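Local coordinates for autophagy-related protein 9 (Schizosaccharomyces pombe, PDB 7D0I) that scrambles phospholipids between the two membrane leaflets as a homotrimer with a central pore, supplying membrane for the growing autophagosome, at residues L452-F465 and F596-E610. The protein carries 1 engineered substitution. Numbering follows the deposited sequence.
With LMN (Lauryl Maltose Neopentyl Glycol), chain H.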
ATOM      1  N   LEU A 452      35.983 -25.916 -13.226  1.00 61.44           N
ATOM      2  CA  LEU A 452      35.486 -27.265 -13.456  1.00 61.44           C
ATOM      3  C   LEU A 452      34.160 -27.519 -12.764  1.00 61.44           C
ATOM      4  O   LEU A 452      33.380 -28.357 -13.225  1.00 61.44           O
ATOM      5  CB  LEU A 452      36.514 -28.297 -12.981  1.00 61.44           C
ATOM      6  CG  LEU A 452      36.345 -29.752 -13.433  1.00 61.44           C
ATOM      7  CD1 LEU A 452      37.704 -30.379 -13.639  1.00 61.44           C
ATOM      8  CD2 LEU A 452      35.546 -30.560 -12.425  1.00 61.44           C
ATOM      9  N   SER A 453      33.885 -26.810 -11.673  1.00 48.47           N
ATOM     10  CA  SER A 453      32.623 -26.925 -10.961  1.00 48.47           C
ATOM     11  C   SER A 453      31.583 -25.927 -11.443  1.00 48.47           C
ATOM     12  O   SER A 453      30.623 -25.647 -10.716  1.00 48.47           O
ATOM     13  CB  SER A 453      32.849 -26.747  -9.458  1.00 48.47           C
ATOM     14  OG  SER A 453      31.614 -26.585  -8.784  1.00 48.47           O
ATOM     15  N   THR A 454      31.752 -25.368 -12.638  1.00 36.45           N
ATOM     16  CA  THR A 454      30.745 -24.476 -13.186  1.00 36.45           C
ATOM     17  C   THR A 454      29.503 -25.280 -13.529  1.00 36.45           C
ATOM     18  O   THR A 454      29.553 -26.179 -14.372  1.00 36.45           O
ATOM     19  CB  THR A 454      31.274 -23.762 -14.421  1.00 36.45           C
ATOM     20  OG1 THR A 454      32.226 -22.768 -14.024  1.00 36.45           O
ATOM     21  CG2 THR A 454      30.144 -23.095 -15.162  1.00 36.45           C
ATOM     22  N   ARG A 455      28.398 -24.968 -12.872  1.00 24.31           N
ATOM     23  CA  ARG A 455      27.161 -25.702 -13.062  1.00 24.31           C
ATOM     24  C   ARG A 455      26.221 -24.934 -13.976  1.00 24.31           C
ATOM     25  O   ARG A 455      26.179 -23.703 -13.968  1.00 24.31           O
ATOM     26  CB  ARG A 455      26.490 -25.978 -11.722  1.00 24.31           C
ATOM     27  CG  ARG A 455      27.332 -26.809 -10.784  1.00 24.31           C
ATOM     28  CD  ARG A 455      26.732 -26.866  -9.399  1.00 24.31           C
ATOM     29  NE  ARG A 455      25.745 -27.925  -9.268  1.00 24.31           N
ATOM     30  CZ  ARG A 455      25.996 -29.099  -8.705  1.00 24.31           C
ATOM     31  NH1 ARG A 455      27.198 -29.345  -8.220  1.00 24.31           N
ATOM     32  NH2 ARG A 455      25.051 -30.017  -8.619  1.00 24.31           N
ATOM     33  N   ARG A 456      25.475 -25.686 -14.776  1.00 20.88           N
ATOM     34  CA  ARG A 456      24.503 -25.153 -15.711  1.00 20.88           C
ATOM     35  C   ARG A 456      23.289 -26.065 -15.703  1.00 20.88           C
ATOM     36  O   ARG A 456      23.361 -27.210 -15.256  1.00 20.88           O
ATOM     37  CB  ARG A 456      25.084 -25.051 -17.122  1.00 20.88           C
ATOM     38  CG  ARG A 456      26.223 -24.073 -17.267  1.00 20.88           C
ATOM     39  CD  ARG A 456      25.714 -22.667 -17.448  1.00 20.88           C
ATOM     40  NE  ARG A 456      26.788 -21.684 -17.468  1.00 20.88           N
ATOM     41  CZ  ARG A 456      27.193 -21.001 -16.403  1.00 20.88           C
ATOM     42  NH1 ARG A 456      26.613 -21.192 -15.229  1.00 20.88           N
ATOM     43  NH2 ARG A 456      28.179 -20.125 -16.515  1.00 20.88           N
ATOM     44  N   TYR A 457      22.167 -25.555 -16.196  1.00 13.11           N
ATOM     45  CA  TYR A 457      20.969 -26.371 -16.299  1.00 13.11           C
ATOM     46  C   TYR A 457      21.082 -27.320 -17.478  1.00 13.11           C
ATOM     47  O   TYR A 457      21.536 -26.938 -18.557  1.00 13.11           O
ATOM     48  CB  TYR A 457      19.726 -25.500 -16.462  1.00 13.11           C
ATOM     49  CG  TYR A 457      19.437 -24.591 -15.300  1.00 13.11           C
ATOM     50  CD1 TYR A 457      18.967 -25.088 -14.102  1.00 13.11           C
ATOM     51  CD2 TYR A 457      19.609 -23.232 -15.410  1.00 13.11           C
ATOM     52  CE1 TYR A 457      18.702 -24.258 -13.048  1.00 13.11           C
ATOM     53  CE2 TYR A 457      19.340 -22.397 -14.362  1.00 13.11           C
ATOM     54  CZ  TYR A 457      18.889 -22.914 -13.188  1.00 13.11           C
ATOM     55  OH  TYR A 457      18.623 -22.074 -12.145  1.00 13.11           O
ATOM     56  N   THR A 458      20.668 -28.562 -17.270  1.00 12.07           N
ATOM     57  CA  THR A 458      20.673 -29.529 -18.347  1.00 12.07           C
ATOM     58  C   THR A 458      19.657 -29.127 -19.412  1.00 12.07           C
ATOM     59  O   THR A 458      18.696 -28.420 -19.122  1.00 12.07           O
ATOM     60  CB  THR A 458      20.350 -30.918 -17.822  1.00 12.07           C
ATOM     61  OG1 THR A 458      19.013 -30.937 -17.321  1.00 12.07           O
ATOM     62  CG2 THR A 458      21.287 -31.280 -16.710  1.00 12.07           C
ATOM     63  N   PRO A 459      19.858 -29.556 -20.659  1.00 12.53           N
ATOM     64  CA  PRO A 459      18.891 -29.212 -21.709  1.00 12.53           C
ATOM     65  C   PRO A 459      17.476 -29.660 -21.419  1.00 12.53           C
ATOM     66  O   PRO A 459      16.541 -29.067 -21.958  1.00 12.53           O
ATOM     67  CB  PRO A 459      19.457 -29.921 -22.938  1.00 12.53           C
ATOM     68  CG  PRO A 459      20.898 -29.941 -22.693  1.00 12.53           C
ATOM     69  CD  PRO A 459      21.064 -30.174 -21.228  1.00 12.53           C
ATOM     70  N   LEU A 460      17.283 -30.684 -20.596  1.00 12.97           N
ATOM     71  CA  LEU A 460      15.939 -31.072 -20.202  1.00 12.97           C
ATOM     72  C   LEU A 460      15.403 -30.193 -19.088  1.00 12.97           C
ATOM     73  O   LEU A 460      14.186 -30.050 -18.951  1.00 12.97           O
ATOM     74  CB  LEU A 460      15.921 -32.528 -19.763  1.00 12.97           C
ATOM     75  CG  LEU A 460      14.569 -33.095 -19.368  1.00 12.97           C
ATOM     76  CD1 LEU A 460      13.687 -33.221 -20.574  1.00 12.97           C
ATOM     77  CD2 LEU A 460      14.755 -34.427 -18.703  1.00 12.97           C
ATOM     78  N   ALA A 461      16.281 -29.604 -18.283  1.00 10.44           N
ATOM     79  CA  ALA A 461      15.832 -28.645 -17.289  1.00 10.44           C
ATOM     80  C   ALA A 461      15.388 -27.347 -17.924  1.00 10.44           C
ATOM     81  O   ALA A 461      14.594 -26.621 -17.330  1.00 10.44           O
ATOM     82  CB  ALA A 461      16.940 -28.362 -16.286  1.00 10.44           C
ATOM     83  N   LEU A 462      15.892 -27.029 -19.108  1.00  9.97           N
ATOM     84  CA  LEU A 462      15.505 -25.800 -19.776  1.00  9.97           C
ATOM     85  C   LEU A 462      14.202 -25.927 -20.541  1.00  9.97           C
ATOM     86  O   LEU A 462      13.652 -24.909 -20.961  1.00  9.97           O
ATOM     87  CB  LEU A 462      16.615 -25.347 -20.716  1.00  9.97           C
ATOM     88  CG  LEU A 462      17.834 -24.753 -20.029  1.00  9.97           C
ATOM     89  CD1 LEU A 462      18.733 -24.128 -21.048  1.00  9.97           C
ATOM     90  CD2 LEU A 462      17.392 -23.731 -19.035  1.00  9.97           C
ATOM     91  N   TRP A 463      13.701 -27.139 -20.748  1.00 12.78           N
ATOM     92  CA  TRP A 463      12.359 -27.334 -21.270  1.00 12.78           C
ATOM     93  C   TRP A 463      11.347 -27.607 -20.177  1.00 12.78           C
ATOM     94  O   TRP A 463      10.144 -27.509 -20.428  1.00 12.78           O
ATOM     95  CB  TRP A 463      12.334 -28.485 -22.273  1.00 12.78           C
ATOM     96  CG  TRP A 463      12.831 -28.107 -23.615  1.00 12.78           C
ATOM     97  CD1 TRP A 463      13.974 -28.520 -24.203  1.00 12.78           C
ATOM     98  CD2 TRP A 463      12.199 -27.223 -24.544  1.00 12.78           C
ATOM     99  NE1 TRP A 463      14.099 -27.957 -25.443  1.00 12.78           N
ATOM    100  CE2 TRP A 463      13.017 -27.154 -25.674  1.00 12.78           C
ATOM    101  CE3 TRP A 463      11.017 -26.482 -24.526  1.00 12.78           C
ATOM    102  CZ2 TRP A 463      12.695 -26.379 -26.778  1.00 12.78           C
ATOM    103  CZ3 TRP A 463      10.703 -25.714 -25.619  1.00 12.78           C
ATOM    104  CH2 TRP A 463      11.533 -25.669 -26.727  1.00 12.78           C
ATOM    105  N   THR A 464      11.809 -27.951 -18.979  1.00 12.64           N
ATOM    106  CA  THR A 464      10.930 -28.067 -17.829  1.00 12.64           C
ATOM    107  C   THR A 464      10.596 -26.706 -17.246  1.00 12.64           C
ATOM    108  O   THR A 464       9.492 -26.505 -16.738  1.00 12.64           O
ATOM    109  CB  THR A 464      11.582 -28.943 -16.769  1.00 12.64           C
ATOM    110  OG1 THR A 464      11.926 -30.206 -17.343  1.00 12.64           O
ATOM    111  CG2 THR A 464      10.639 -29.178 -15.640  1.00 12.64           C
ATOM    112  N   PHE A 465      11.527 -25.764 -17.323  1.00 12.10           N
ATOM    113  CA  PHE A 465      11.296 -24.430 -16.800  1.00 12.10           C
ATOM    114  C   PHE A 465      10.550 -23.546 -17.781  1.00 12.10           C
ATOM    115  O   PHE A 465       9.988 -22.528 -17.368  1.00 12.10           O
ATOM    116  CB  PHE A 465      12.620 -23.759 -16.447  1.00 12.10           C
ATOM    117  CG  PHE A 465      13.421 -24.485 -15.413  1.00 12.10           C
ATOM    118  CD1 PHE A 465      12.856 -25.456 -14.621  1.00 12.10           C
ATOM    119  CD2 PHE A 465      14.747 -24.178 -15.226  1.00 12.10           C
ATOM    120  CE1 PHE A 465      13.598 -26.113 -13.682  1.00 12.10           C
ATOM    121  CE2 PHE A 465      15.484 -24.830 -14.283  1.00 12.10           C
ATOM    122  CZ  PHE A 465      14.911 -25.795 -13.510  1.00 12.10           C
ATOM    123  N   PHE A 596      17.111 -31.027  -7.428  1.00 21.19           N
ATOM    124  CA  PHE A 596      17.529 -29.793  -8.070  1.00 21.19           C
ATOM    125  C   PHE A 596      18.937 -29.894  -8.631  1.00 21.19           C
ATOM    126  O   PHE A 596      19.256 -29.223  -9.611  1.00 21.19           O
ATOM    127  CB  PHE A 596      17.445 -28.627  -7.099  1.00 21.19           C
ATOM    128  CG  PHE A 596      17.786 -27.316  -7.722  1.00 21.19           C
ATOM    129  CD1 PHE A 596      19.040 -26.769  -7.568  1.00 21.19           C
ATOM    130  CD2 PHE A 596      16.860 -26.638  -8.480  1.00 21.19           C
ATOM    131  CE1 PHE A 596      19.352 -25.571  -8.146  1.00 21.19           C
ATOM    132  CE2 PHE A 596      17.173 -25.444  -9.058  1.00 21.19           C
ATOM    133  CZ  PHE A 596      18.417 -24.908  -8.890  1.00 21.19           C
ATOM    134  N   CYS A 597      19.792 -30.714  -8.034  1.00 22.37           N
ATOM    135  CA  CYS A 597      21.104 -30.933  -8.617  1.00 22.37           C
ATOM    136  C   CYS A 597      21.068 -31.933  -9.758  1.00 22.37           C
ATOM    137  O   CYS A 597      22.030 -32.011 -10.525  1.00 22.37           O
ATOM    138  CB  CYS A 597      22.092 -31.391  -7.549  1.00 22.37           C
ATOM    139  SG  CYS A 597      22.834 -30.041  -6.619  1.00 22.37           S
ATOM    140  N   SER A 598      19.993 -32.709  -9.879  1.00 20.16           N
ATOM    141  CA  SER A 598      19.773 -33.423 -11.129  1.00 20.16           C
ATOM    142  C   SER A 598      19.364 -32.467 -12.241  1.00 20.16           C
ATOM    143  O   SER A 598      19.672 -32.711 -13.411  1.00 20.16           O
ATOM    144  CB  SER A 598      18.706 -34.495 -10.959  1.00 20.16           C
ATOM    145  OG  SER A 598      17.416 -33.928 -11.069  1.00 20.16           O
ATOM    146  N   LEU A 599      18.669 -31.382 -11.898  1.00 17.00           N
ATOM    147  CA  LEU A 599      18.321 -30.372 -12.896  1.00 17.00           C
ATOM    148  C   LEU A 599      19.469 -29.415 -13.190  1.00 17.00           C
ATOM    149  O   LEU A 599      19.583 -28.926 -14.313  1.00 17.00           O
ATOM    150  CB  LEU A 599      17.117 -29.560 -12.435  1.00 17.00           C
ATOM    151  CG  LEU A 599      15.768 -30.255 -12.343  1.00 17.00           C
ATOM    152  CD1 LEU A 599      14.885 -29.479 -11.415  1.00 17.00           C
ATOM    153  CD2 LEU A 599      15.146 -30.335 -13.707  1.00 17.00           C
ATOM    154  N   TYR A 600      20.312 -29.136 -12.207  1.00 18.24           N
ATOM    155  CA  TYR A 600      21.361 -28.121 -12.276  1.00 18.24           C
ATOM    156  C   TYR A 600      22.693 -28.837 -12.121  1.00 18.24           C
ATOM    157  O   TYR A 600      23.214 -28.949 -11.014  1.00 18.24           O
ATOM    158  CB  TYR A 600      21.121 -27.107 -11.189  1.00 18.24           C
ATOM    159  CG  TYR A 600      22.115 -25.994 -11.027  1.00 18.24           C
ATOM    160  CD1 TYR A 600      22.162 -24.947 -11.917  1.00 18.24           C
ATOM    161  CD2 TYR A 600      22.946 -25.948  -9.933  1.00 18.24           C
ATOM    162  CE1 TYR A 600      23.040 -23.918 -11.750  1.00 18.24           C
ATOM    163  CE2 TYR A 600      23.826 -24.924  -9.759  1.00 18.24           C
ATOM    164  CZ  TYR A 600      23.870 -23.912 -10.670  1.00 18.24           C
ATOM    165  OH  TYR A 600      24.757 -22.884 -10.499  1.00 18.24           O
ATOM    166  N   SER A 601      23.246 -29.317 -13.227  1.00 22.05           N
ATOM    167  CA  SER A 601      24.362 -30.247 -13.191  1.00 22.05           C
ATOM    168  C   SER A 601      25.672 -29.524 -13.454  1.00 22.05           C
ATOM    169  O   SER A 601      25.717 -28.310 -13.630  1.00 22.05           O
ATOM    170  CB  SER A 601      24.160 -31.364 -14.210  1.00 22.05           C
ATOM    171  OG  SER A 601      23.042 -32.164 -13.884  1.00 22.05           O
ATOM    172  N   TYR A 602      26.757 -30.287 -13.475  1.00 31.10           N
ATOM    173  CA  TYR A 602      28.046 -29.754 -13.875  1.00 31.10           C
ATOM    174  C   TYR A 602      28.101 -29.614 -15.386  1.00 31.10           C
ATOM    175  O   TYR A 602      27.487 -30.387 -16.120  1.00 31.10           O
ATOM    176  CB  TYR A 602      29.182 -30.661 -13.412  1.00 31.10           C
ATOM    177  CG  TYR A 602      29.381 -30.705 -11.922  1.00 31.10           C
ATOM    178  CD1 TYR A 602      29.944 -29.639 -11.251  1.00 31.10           C
ATOM    179  CD2 TYR A 602      29.030 -31.827 -11.193  1.00 31.10           C
ATOM    180  CE1 TYR A 602      30.132 -29.677  -9.898  1.00 31.10           C
ATOM    181  CE2 TYR A 602      29.215 -31.874  -9.837  1.00 31.10           C
ATOM    182  CZ  TYR A 602      29.767 -30.797  -9.194  1.00 31.10           C
ATOM    183  OH  TYR A 602      29.956 -30.837  -7.837  1.00 31.10           O
ATOM    184  N   ARG A 603      28.853 -28.624 -15.853  1.00 34.69           N
ATOM    185  CA  ARG A 603      28.938 -28.413 -17.291  1.00 34.69           C
ATOM    186  C   ARG A 603      29.641 -29.569 -17.988  1.00 34.69           C
ATOM    187  O   ARG A 603      29.293 -29.915 -19.121  1.00 34.69           O
ATOM    188  CB  ARG A 603      29.646 -27.097 -17.582  1.00 34.69           C
ATOM    189  CG  ARG A 603      29.839 -26.821 -19.048  1.00 34.69           C
ATOM    190  CD  ARG A 603      30.697 -25.601 -19.253  1.00 34.69           C
ATOM    191  NE  ARG A 603      29.967 -24.368 -19.005  1.00 34.69           N
ATOM    192  CZ  ARG A 603      30.522 -23.163 -19.005  1.00 34.69           C
ATOM    193  NH1 ARG A 603      31.822 -23.035 -19.229  1.00 34.69           N
ATOM    194  NH2 ARG A 603      29.785 -22.089 -18.773  1.00 34.69           N
ATOM    195  N   ILE A 604      30.612 -30.196 -17.327  1.00 36.49           N
ATOM    196  CA  ILE A 604      31.318 -31.313 -17.944  1.00 36.49           C
ATOM    197  C   ILE A 604      30.411 -32.533 -18.038  1.00 36.49           C
ATOM    198  O   ILE A 604      30.457 -33.284 -19.018  1.00 36.49           O
ATOM    199  CB  ILE A 604      32.612 -31.611 -17.168  1.00 36.49           C
ATOM    200  CG1 ILE A 604      33.338 -32.804 -17.779  1.00 36.49           C
ATOM    201  CG2 ILE A 604      32.321 -31.847 -15.703  1.00 36.49           C
ATOM    202  CD1 ILE A 604      33.818 -32.556 -19.187  1.00 36.49           C
ATOM    203  N   VAL A 605      29.563 -32.742 -17.032  1.00 33.00           N
ATOM    204  CA  VAL A 605      28.575 -33.812 -17.113  1.00 33.00           C
ATOM    205  C   VAL A 605      27.586 -33.527 -18.232  1.00 33.00           C
ATOM    206  O   VAL A 605      27.165 -34.438 -18.959  1.00 33.00           O
ATOM    207  CB  VAL A 605      27.865 -33.982 -15.761  1.00 33.00           C
ATOM    208  CG1 VAL A 605      26.789 -35.025 -15.869  1.00 33.00           C
ATOM    209  CG2 VAL A 605      28.861 -34.362 -14.701  1.00 33.00           C
ATOM    210  N   ASN A 606      27.203 -32.262 -18.393  1.00 30.57           N
ATOM    211  CA  ASN A 606      26.332 -31.894 -19.499  1.00 30.57           C
ATOM    212  C   ASN A 606      26.988 -32.196 -20.837  1.00 30.57           C
ATOM    213  O   ASN A 606      26.314 -32.616 -21.776  1.00 30.57           O
ATOM    214  CB  ASN A 606      25.958 -30.420 -19.415  1.00 30.57           C
ATOM    215  CG  ASN A 606      25.064 -30.114 -18.246  1.00 30.57           C
ATOM    216  OD1 ASN A 606      24.584 -31.014 -17.570  1.00 30.57           O
ATOM    217  ND2 ASN A 606      24.826 -28.837 -18.007  1.00 30.57           N
ATOM    218  N   LEU A 607      28.300 -31.988 -20.947  1.00 35.56           N
ATOM    219  CA  LEU A 607      28.989 -32.314 -22.194  1.00 35.56           C
ATOM    220  C   LEU A 607      29.001 -33.814 -22.440  1.00 35.56           C
ATOM    221  O   LEU A 607      28.726 -34.278 -23.555  1.00 35.56           O
ATOM    222  CB  LEU A 607      30.414 -31.774 -22.173  1.00 35.56           C
ATOM    223  CG  LEU A 607      30.589 -30.260 -22.126  1.00 35.56           C
ATOM    224  CD1 LEU A 607      32.059 -29.907 -22.039  1.00 35.56           C
ATOM    225  CD2 LEU A 607      29.950 -29.624 -23.339  1.00 35.56           C
ATOM    226  N   LEU A 608      29.341 -34.591 -21.412  1.00 36.52           N
ATOM    227  CA  LEU A 608      29.337 -36.042 -21.562  1.00 36.52           C
ATOM    228  C   LEU A 608      27.970 -36.541 -22.004  1.00 36.52           C
ATOM    229  O   LEU A 608      27.869 -37.424 -22.862  1.00 36.52           O
ATOM    230  CB  LEU A 608      29.750 -36.716 -20.257  1.00 36.52           C
ATOM    231  CG  LEU A 608      31.185 -36.481 -19.792  1.00 36.52           C
ATOM    232  CD1 LEU A 608      31.439 -37.217 -18.494  1.00 36.52           C
ATOM    233  CD2 LEU A 608      32.163 -36.918 -20.862  1.00 36.52           C
ATOM    234  N   TRP A 609      26.902 -35.976 -21.446  1.00 36.80           N
ATOM    235  CA  TRP A 609      25.574 -36.431 -21.824  1.00 36.80           C
ATOM    236  C   TRP A 609      25.129 -35.894 -23.175  1.00 36.80           C
ATOM    237  O   TRP A 609      24.410 -36.584 -23.891  1.00 36.80           O
ATOM    238  CB  TRP A 609      24.562 -36.056 -20.750  1.00 36.80           C
ATOM    239  CG  TRP A 609      24.579 -37.002 -19.616  1.00 36.80           C
ATOM    240  CD1 TRP A 609      25.009 -36.756 -18.351  1.00 36.80           C
ATOM    241  CD2 TRP A 609      24.163 -38.367 -19.640  1.00 36.80           C
ATOM    242  NE1 TRP A 609      24.873 -37.881 -17.580  1.00 36.80           N
ATOM    243  CE2 TRP A 609      24.355 -38.884 -18.350  1.00 36.80           C
ATOM    244  CE3 TRP A 609      23.637 -39.200 -20.630  1.00 36.80           C
ATOM    245  CZ2 TRP A 609      24.044 -40.196 -18.025  1.00 36.80           C
ATOM    246  CZ3 TRP A 609      23.332 -40.498 -20.304  1.00 36.80           C
ATOM    247  CH2 TRP A 609      23.536 -40.985 -19.013  1.00 36.80           C
ATOM    248  N   GLU A 610      25.543 -34.687 -23.554  1.00 38.65           N
ATOM    249  CA  GLU A 610      25.239 -34.185 -24.885  1.00 38.65           C
ATOM    250  C   GLU A 610      25.994 -34.947 -25.958  1.00 38.65           C
ATOM    251  O   GLU A 610      25.637 -34.854 -27.133  1.00 38.65           O
ATOM    252  CB  GLU A 610      25.573 -32.698 -24.986  1.00 38.65           C
ATOM    253  CG  GLU A 610      24.770 -31.933 -26.021  1.00 38.65           C
ATOM    254  CD  GLU A 610      23.440 -31.431 -25.481  1.00 38.65           C
ATOM    255  OE1 GLU A 610      22.834 -30.537 -26.106  1.00 38.65           O
ATOM    256  OE2 GLU A 610      23.000 -31.927 -24.424  1.00 38.65           O
TER
HETATM  257  C1  LMN H 802      23.501 -26.483 -32.505  1.00 61.50           C
HETATM  258  O1  LMN H 802      23.334 -25.825 -33.624  1.00 61.50           O
HETATM  259  C2  LMN H 802      23.565 -25.507 -31.305  1.00 61.50           C
HETATM  260  O2  LMN H 802      22.257 -24.976 -31.097  1.00 61.50           O
HETATM  261  C3  LMN H 802      24.029 -26.128 -30.018  1.00 61.50           C
HETATM  262  O3  LMN H 802      24.408 -25.017 -29.134  1.00 61.50           O
HETATM  263  C4  LMN H 802      25.173 -27.053 -30.127  1.00 61.50           C
HETATM  264  O4  LMN H 802      25.245 -27.895 -28.891  1.00 61.50           O
HETATM  265  C5  LMN H 802      25.061 -27.975 -31.286  1.00 61.50           C
HETATM  266  O5  LMN H 802      24.846 -27.239 -32.545  1.00 61.50           O
HETATM  267  C6  LMN H 802      26.334 -28.809 -31.433  1.00 61.50           C
HETATM  268  O6  LMN H 802      26.238 -29.585 -32.607  1.00 61.50           O
HETATM  269  CAA LMN H 802      31.248 -31.887 -40.097  1.00 61.50           C
HETATM  270  CAB LMN H 802      20.863 -28.245 -46.324  1.00 61.50           C
HETATM  271  OAI LMN H 802      29.915 -26.031 -26.785  1.00 61.50           O
HETATM  272  OAJ LMN H 802      19.595 -16.543 -33.249  1.00 61.50           O
HETATM  273  OAL LMN H 802      25.762 -22.897 -32.082  1.00 61.50           O
HETATM  274  OAN LMN H 802      21.313 -19.283 -34.048  1.00 61.50           O
HETATM  275  OAP LMN H 802      22.838 -20.700 -35.801  1.00 61.50           O
HETATM  276  OAQ LMN H 802      28.283 -26.711 -24.494  1.00 61.50           O
HETATM  277  OAR LMN H 802      22.513 -14.551 -31.077  1.00 61.50           O
HETATM  278  OAS LMN H 802      25.629 -25.839 -24.614  1.00 61.50           O
HETATM  279  OAT LMN H 802      24.366 -15.970 -29.543  1.00 61.50           O
HETATM  280  OAU LMN H 802      24.199 -27.800 -26.538  1.00 61.50           O
HETATM  281  OAV LMN H 802      24.968 -18.578 -31.110  1.00 61.50           O
HETATM  282  CAW LMN H 802      30.771 -31.017 -38.913  1.00 61.50           C
HETATM  283  CAX LMN H 802      20.914 -27.918 -44.816  1.00 61.50           C
HETATM  284  CAY LMN H 802      29.757 -31.827 -38.063  1.00 61.50           C
HETATM  285  CAZ LMN H 802      22.343 -27.452 -44.444  1.00 61.50           C
HETATM  286  CBA LMN H 802      28.944 -30.892 -37.124  1.00 61.50           C
HETATM  287  CBB LMN H 802      22.407 -27.142 -42.922  1.00 61.50           C
HETATM  288  CBC LMN H 802      29.083 -29.402 -37.560  1.00 61.50           C
HETATM  289  CBD LMN H 802      21.503 -25.917 -42.603  1.00 61.50           C
HETATM  290  CBE LMN H 802      28.858 -28.478 -36.327  1.00 61.50           C
HETATM  291  CBF LMN H 802      22.148 -25.104 -41.441  1.00 61.50           C
HETATM  292  CBG LMN H 802      27.587 -28.943 -35.556  1.00 61.50           C
HETATM  293  CBH LMN H 802      21.457 -25.463 -40.090  1.00 61.50           C
HETATM  294  CBI LMN H 802      26.330 -28.309 -36.235  1.00 61.50           C
HETATM  295  CBJ LMN H 802      22.513 -26.120 -39.145  1.00 61.50           C
HETATM  296  CBK LMN H 802      26.399 -26.748 -36.096  1.00 61.50           C
HETATM  297  CBL LMN H 802      22.129 -25.823 -37.652  1.00 61.50           C
HETATM  298  CBM LMN H 802      29.216 -26.968 -27.569  1.00 61.50           C
HETATM  299  CBN LMN H 802      20.259 -16.601 -32.006  1.00 61.50           C
HETATM  300  CBP LMN H 802      25.097 -21.654 -32.128  1.00 61.50           C
HETATM  301  CBQ LMN H 802      25.229 -26.102 -36.921  1.00 61.50           C
HETATM  302  CBR LMN H 802      22.743 -26.264 -36.266  1.00 61.50           C
HETATM  303  CBS LMN H 802      24.514 -25.768 -34.442  1.00 61.50           C
HETATM  304  CBT LMN H 802      23.958 -23.945 -36.191  1.00 61.50           C
HETATM  305  OBV LMN H 802      22.648 -23.493 -35.809  1.00 61.50           O
HETATM  306  OBX LMN H 802      23.884 -22.572 -34.012  1.00 61.50           O
HETATM  307  OBY LMN H 802      27.181 -28.285 -27.619  1.00 61.50           O
HETATM  308  OBZ LMN H 802      22.233 -17.907 -32.543  1.00 61.50           O
HETATM  309  OCB LMN H 802      22.711 -20.041 -31.511  1.00 61.50           O
HETATM  310  CCC LMN H 802      28.188 -27.667 -26.724  1.00 61.50           C
HETATM  311  CCD LMN H 802      21.746 -16.546 -32.220  1.00 61.50           C
HETATM  312  CCF LMN H 802      23.738 -21.845 -32.728  1.00 61.50           C
HETATM  313  CCH LMN H 802      21.791 -20.621 -33.663  1.00 61.50           C
HETATM  314  CCJ LMN H 802      22.569 -22.761 -34.618  1.00 61.50           C
HETATM  315  CCL LMN H 802      21.956 -21.408 -34.917  1.00 61.50           C
HETATM  316  CCM LMN H 802      24.108 -25.521 -35.964  1.00 61.50           C
HETATM  317  CCN LMN H 802      27.575 -26.651 -25.748  1.00 61.50           C
HETATM  318  CCO LMN H 802      22.412 -15.983 -30.960  1.00 61.50           C
HETATM  319  CCQ LMN H 802      23.029 -20.490 -32.877  1.00 61.50           C
HETATM  320  CCR LMN H 802      26.105 -27.331 -27.966  1.00 61.50           C
HETATM  321  CCS LMN H 802      22.542 -18.667 -31.309  1.00 61.50           C
HETATM  322  CCT LMN H 802      26.133 -26.899 -25.489  1.00 61.50           C
HETATM  323  CCU LMN H 802      23.767 -16.563 -30.742  1.00 61.50           C
HETATM  324  CCV LMN H 802      25.309 -26.904 -26.724  1.00 61.50           C
HETATM  325  CCW LMN H 802      23.740 -18.041 -30.581  1.00 61.50           C
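R455 to Y457 and Y600 to Y602 pair as two short antiparallel strands, their axes 4.4 Å apart at closest approach. R456 and S601 form the hydrogen-bonded pair, with R456 N to S601 O at 2.9 Å and a weak return bond from S601 N to R456 O; the non-hydrogen-bonded pairs R455–Y602 and Y457–Y600 flank it. The ladder is prolonged at both ends, by R603 N to T454 O and by T458 N to L599 O. R455 is the side chain most engaged. Its CB sits over one face of the Y600 ring in a CH-pi contact, 3.8 Å from the centroid. A bend at chi3 (86°) then turns the guanidinium back so that NE donates to Y600 O at 3.2 Å, from above the carbonyl plane, while CZ lies over the Y602 ring as a cation-pi pair, 4.4 Å from its centroid. Were R455 replaced by an alanine, Y600 O would probably lose its side-chain donor and the Y602 face its cation. This two-stranded antiparallel ribbon ties the loop after helix 427-447 to the junction where helix 591-599 gives way to helix 603-624. Y600 CD1 lies over one face of the Y457 ring, 3.7 Å from Y457 CE1, the two planes inclined at 58°; the hydroxyls bond onward to S487 and S482 respectively. R456 and R603 run side by side, NE near NH2, and E559 of the second subunit, salt-bridged to R603 and more weakly paired with R456, probably offsets their like charges. P459 CG rests against E610 OE2, while OE1 is hydrogen-bonded to H373 and lies 3.1 Å from OAU of the bound lauryl maltose neopentyl glycol.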